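Local coordinates for protein Hep_Hag family (Burkholderia pseudomallei, PDB 3S6L) that forms a YadA-like head domain of the trimeric autotransporter adhesin BoaA and probably helps the bacterium attach to host epithelial cells, at residues 21-32 and 35-46. Residues are numbered along the deposited sequence; the frame is centred on the assembly and turned at random.
Sequences LGDTSAGNGANA and GNGTAVGGAASA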
loop_
_atom_site.group_PDB
_atom_site.type_symbol
_atom_site.label_atom_id
_atom_site.label_comp_id
_atom_site.label_asym_id
_atom_site.label_seq_id
_atom_site.Cartn_x
_atom_site.Cartn_y
_atom_site.Cartn_z
ATOM N N LEU A 21 13.072 4.361 -26.419
ATOM C CA LEU A 21 11.719 4.797 -26.026
ATOM C C LEU A 21 11.525 4.699 -24.510
ATOM O O LEU A 21 10.403 4.539 -24.020
ATOM C CB LEU A 21 10.614 4.052 -26.818
ATOM C CG LEU A 21 10.627 4.194 -28.365
ATOM C CD1 LEU A 21 9.874 3.045 -29.049
ATOM C CD2 LEU A 21 10.085 5.562 -28.851
ATOM N N GLY A 22 12.647 4.792 -23.794
ATOM C CA GLY A 22 12.682 4.855 -22.356
ATOM C C GLY A 22 12.449 3.556 -21.601
ATOM O O GLY A 22 12.134 3.597 -20.430
ATOM N N ASP A 23 12.622 2.414 -22.253
ATOM C CA ASP A 23 12.478 1.114 -21.588
ATOM C C ASP A 23 13.782 0.665 -20.950
ATOM O O ASP A 23 14.850 0.968 -21.484
ATOM C CB ASP A 23 11.999 0.051 -22.574
ATOM C CG ASP A 23 10.693 0.441 -23.274
ATOM O OD1 ASP A 23 9.627 0.537 -22.598
ATOM O OD2 ASP A 23 10.739 0.648 -24.510
ATOM N N THR A 24 13.683 -0.044 -19.815
ATOM C CA THR A 24 14.824 -0.657 -19.126
ATOM C C THR A 24 14.475 -2.056 -18.679
ATOM O O THR A 24 13.407 -2.288 -18.110
ATOM C CB THR A 24 15.225 0.150 -17.861
ATOM O OG1 THR A 24 15.340 1.533 -18.199
ATOM C CG2 THR A 24 16.547 -0.312 -17.292
ATOM N N SER A 25 15.367 -3.004 -18.936
ATOM C CA SER A 25 15.196 -4.355 -18.404
ATOM C C SER A 25 16.507 -4.986 -17.955
ATOM O O SER A 25 17.560 -4.765 -18.562
ATOM C CB SER A 25 14.519 -5.260 -19.416
ATOM O OG SER A 25 15.296 -5.304 -20.551
ATOM N N ALA A 26 16.425 -5.772 -16.880
ATOM C CA ALA A 26 17.562 -6.550 -16.383
ATOM C C ALA A 26 17.049 -7.873 -15.825
ATOM O O ALA A 26 16.034 -7.890 -15.093
ATOM C CB ALA A 26 18.315 -5.775 -15.314
ATOM N N GLY A 27 17.761 -8.953 -16.149
ATOM C CA GLY A 27 17.415 -10.310 -15.696
ATOM C C GLY A 27 17.275 -11.227 -16.894
ATOM O O GLY A 27 17.016 -10.749 -17.994
ATOM N N ASN A 28 17.480 -12.533 -16.707
ATOM C CA ASN A 28 17.258 -13.480 -17.803
ATOM C C ASN A 28 15.835 -13.396 -18.332
ATOM O O ASN A 28 14.882 -13.628 -17.575
ATOM C CB ASN A 28 17.597 -14.913 -17.388
ATOM C CG ASN A 28 19.094 -15.186 -17.429
ATOM O OD1 ASN A 28 19.873 -14.469 -18.121
ATOM N ND2 ASN A 28 19.521 -16.225 -16.698
ATOM N N GLY A 29 15.695 -13.028 -19.616
ATOM C CA GLY A 29 14.372 -12.966 -20.262
ATOM C C GLY A 29 13.512 -11.790 -19.793
ATOM O O GLY A 29 12.312 -11.763 -20.036
ATOM N N ALA A 30 14.114 -10.813 -19.119
ATOM C CA ALA A 30 13.384 -9.606 -18.726
ATOM C C ALA A 30 13.046 -8.756 -19.952
ATOM O O ALA A 30 13.843 -8.639 -20.870
ATOM C CB ALA A 30 14.195 -8.805 -17.727
ATOM N N ASN A 31 11.853 -8.181 -19.988
ATOM C CA ASN A 31 11.441 -7.443 -21.181
ATOM C C ASN A 31 10.463 -6.318 -20.877
ATOM O O ASN A 31 9.395 -6.518 -20.283
ATOM C CB ASN A 31 10.908 -8.371 -22.288
ATOM C CG ASN A 31 10.800 -7.665 -23.661
ATOM O OD1 ASN A 31 11.565 -6.730 -23.974
ATOM N ND2 ASN A 31 9.857 -8.132 -24.499
ATOM N N ALA A 32 10.870 -5.121 -21.271
ATOM C CA ALA A 32 10.088 -3.932 -21.097
ATOM C C ALA A 32 9.869 -3.421 -22.522
ATOM O O ALA A 32 10.801 -2.981 -23.174
ATOM C CB ALA A 32 10.872 -2.946 -20.235
ATOM N N GLY A 35 7.081 1.269 -23.753
ATOM C CA GLY A 35 7.379 2.696 -23.747
ATOM C C GLY A 35 7.415 3.086 -22.279
ATOM O O GLY A 35 6.451 2.805 -21.523
ATOM N N ASN A 36 8.521 3.716 -21.881
ATOM C CA ASN A 36 8.787 4.085 -20.493
ATOM C C ASN A 36 8.567 2.904 -19.546
ATOM O O ASN A 36 8.083 3.051 -18.439
ATOM C CB ASN A 36 7.935 5.286 -20.084
ATOM C CG ASN A 36 8.287 6.539 -20.847
ATOM O OD1 ASN A 36 9.402 6.687 -21.351
ATOM N ND2 ASN A 36 7.340 7.455 -20.936
ATOM N N GLY A 37 8.936 1.717 -20.009
ATOM C CA GLY A 37 8.765 0.509 -19.229
ATOM C C GLY A 37 9.991 0.141 -18.444
ATOM O O GLY A 37 11.100 0.541 -18.779
ATOM N N THR A 38 9.787 -0.608 -17.370
ATOM C CA THR A 38 10.900 -1.085 -16.565
ATOM C C THR A 38 10.524 -2.460 -16.100
ATOM O O THR A 38 9.405 -2.710 -15.646
ATOM C CB THR A 38 11.178 -0.149 -15.369
ATOM O OG1 THR A 38 11.250 1.189 -15.842
ATOM C CG2 THR A 38 12.478 -0.498 -14.678
ATOM N N ALA A 39 11.452 -3.377 -16.250
ATOM C CA ALA A 39 11.158 -4.774 -15.966
ATOM C C ALA A 39 12.418 -5.356 -15.391
ATOM O O ALA A 39 13.427 -5.489 -16.107
ATOM C CB ALA A 39 10.717 -5.547 -17.261
ATOM N N VAL A 40 12.372 -5.703 -14.115
ATOM C CA VAL A 40 13.567 -6.188 -13.445
ATOM C C VAL A 40 13.307 -7.506 -12.730
ATOM O O VAL A 40 12.426 -7.591 -11.882
ATOM C CB VAL A 40 14.180 -5.083 -12.524
ATOM C CG1 VAL A 40 15.411 -5.632 -11.740
ATOM C CG2 VAL A 40 14.606 -3.878 -13.378
ATOM N N GLY A 41 14.073 -8.531 -13.109
ATOM C CA GLY A 41 13.899 -9.877 -12.592
ATOM C C GLY A 41 13.806 -10.970 -13.664
ATOM O O GLY A 41 13.523 -10.703 -14.841
ATOM N N GLY A 42 14.031 -12.209 -13.239
ATOM C CA GLY A 42 13.947 -13.367 -14.149
ATOM C C GLY A 42 12.571 -13.439 -14.784
ATOM O O GLY A 42 11.553 -13.517 -14.081
ATOM N N ALA A 43 12.547 -13.393 -16.114
ATOM C CA ALA A 43 11.297 -13.404 -16.860
ATOM C C ALA A 43 10.325 -12.288 -16.435
ATOM O O ALA A 43 9.132 -12.388 -16.712
ATOM C CB ALA A 43 10.610 -14.823 -16.795
ATOM N N ALA A 44 10.827 -11.216 -15.797
ATOM C CA ALA A 44 9.977 -10.049 -15.535
ATOM C C ALA A 44 9.476 -9.444 -16.842
ATOM O O ALA A 44 10.226 -9.326 -17.820
ATOM C CB ALA A 44 10.718 -8.997 -14.727
ATOM N N SER A 45 8.224 -9.001 -16.851
ATOM C CA SER A 45 7.673 -8.450 -18.074
ATOM C C SER A 45 6.909 -7.128 -17.869
ATOM O O SER A 45 6.066 -7.010 -17.001
ATOM C CB SER A 45 6.829 -9.526 -18.765
ATOM O OG SER A 45 6.145 -8.967 -19.849
ATOM N N ALA A 46 7.212 -6.118 -18.652
ATOM C CA ALA A 46 6.455 -4.896 -18.575
ATOM C C ALA A 46 5.996 -4.519 -20.000
ATOM O O ALA A 46 6.707 -3.822 -20.725
ATOM C CB ALA A 46 7.309 -3.780 -17.948
HETATM O O HOH W 1 12.845 2.611 -17.933
HETATM O O HOH W 2 9.603 -11.238 -20.030
#
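Two backbone N-H groups of the following coil grip a single carboxylate oxygen, Asp23 OD1. Gly35 N reaches it at 2.9 Å on the syn lone pair, whereas Gly37 N, also 2.9 Å from Asp23 OD1, comes from the anti side, 30° out of the carboxylate plane. With CG anti to its own carbonyl carbon (chi1 -56°), the torsion brings OD1 within bonding distance of the 35-37 backbone; the other oxygen, OD2, is hydrogen-bonded to Ser19 OG. Both carboxylate oxygens thus have partners, which restricts the rotation of the group. Beside this clamp, Asn36 N donates to Leu21 O in the carbonyl plane, along a nearly straight bond. Water 1 ties Gly22 O and Gly37 O together as donor and accepts from Thr24 OG1.

From here strands 24-26 and 38-40 run parallel, their axes 4.7 Å apart and only 6° from alignment. Thr24 N to Gly37 O, Ala39 N to Thr24 O, Ala26 N to Ala39 O and Gly41 N to Ala26 O form the ladder, which continues through the stacked type II turns 27-30 and 41-44 by Ala43 N to Asn28 O, then by Asn31 N to Ala44 O and Ala46 N to Asn31 O. Inside the coil, the methyl of Ala32 packs on that of Ala39, CB to CB 4.0 Å, and Ala39 CB also lies 3.4 Å from Asn31 O; these alanine methyls allow the two walls of the coil to approach closely. On the opposite sheet face, with Thr24, Thr38 and Ala26, Val40 packs against Val40 of both other subunits. The constant offset of fourteen residues, held from Leu21-Gly35 to Ala32-Ala46, is the signature of successive coils in the left-handed parallel beta-roll of trimeric YadA-like heads.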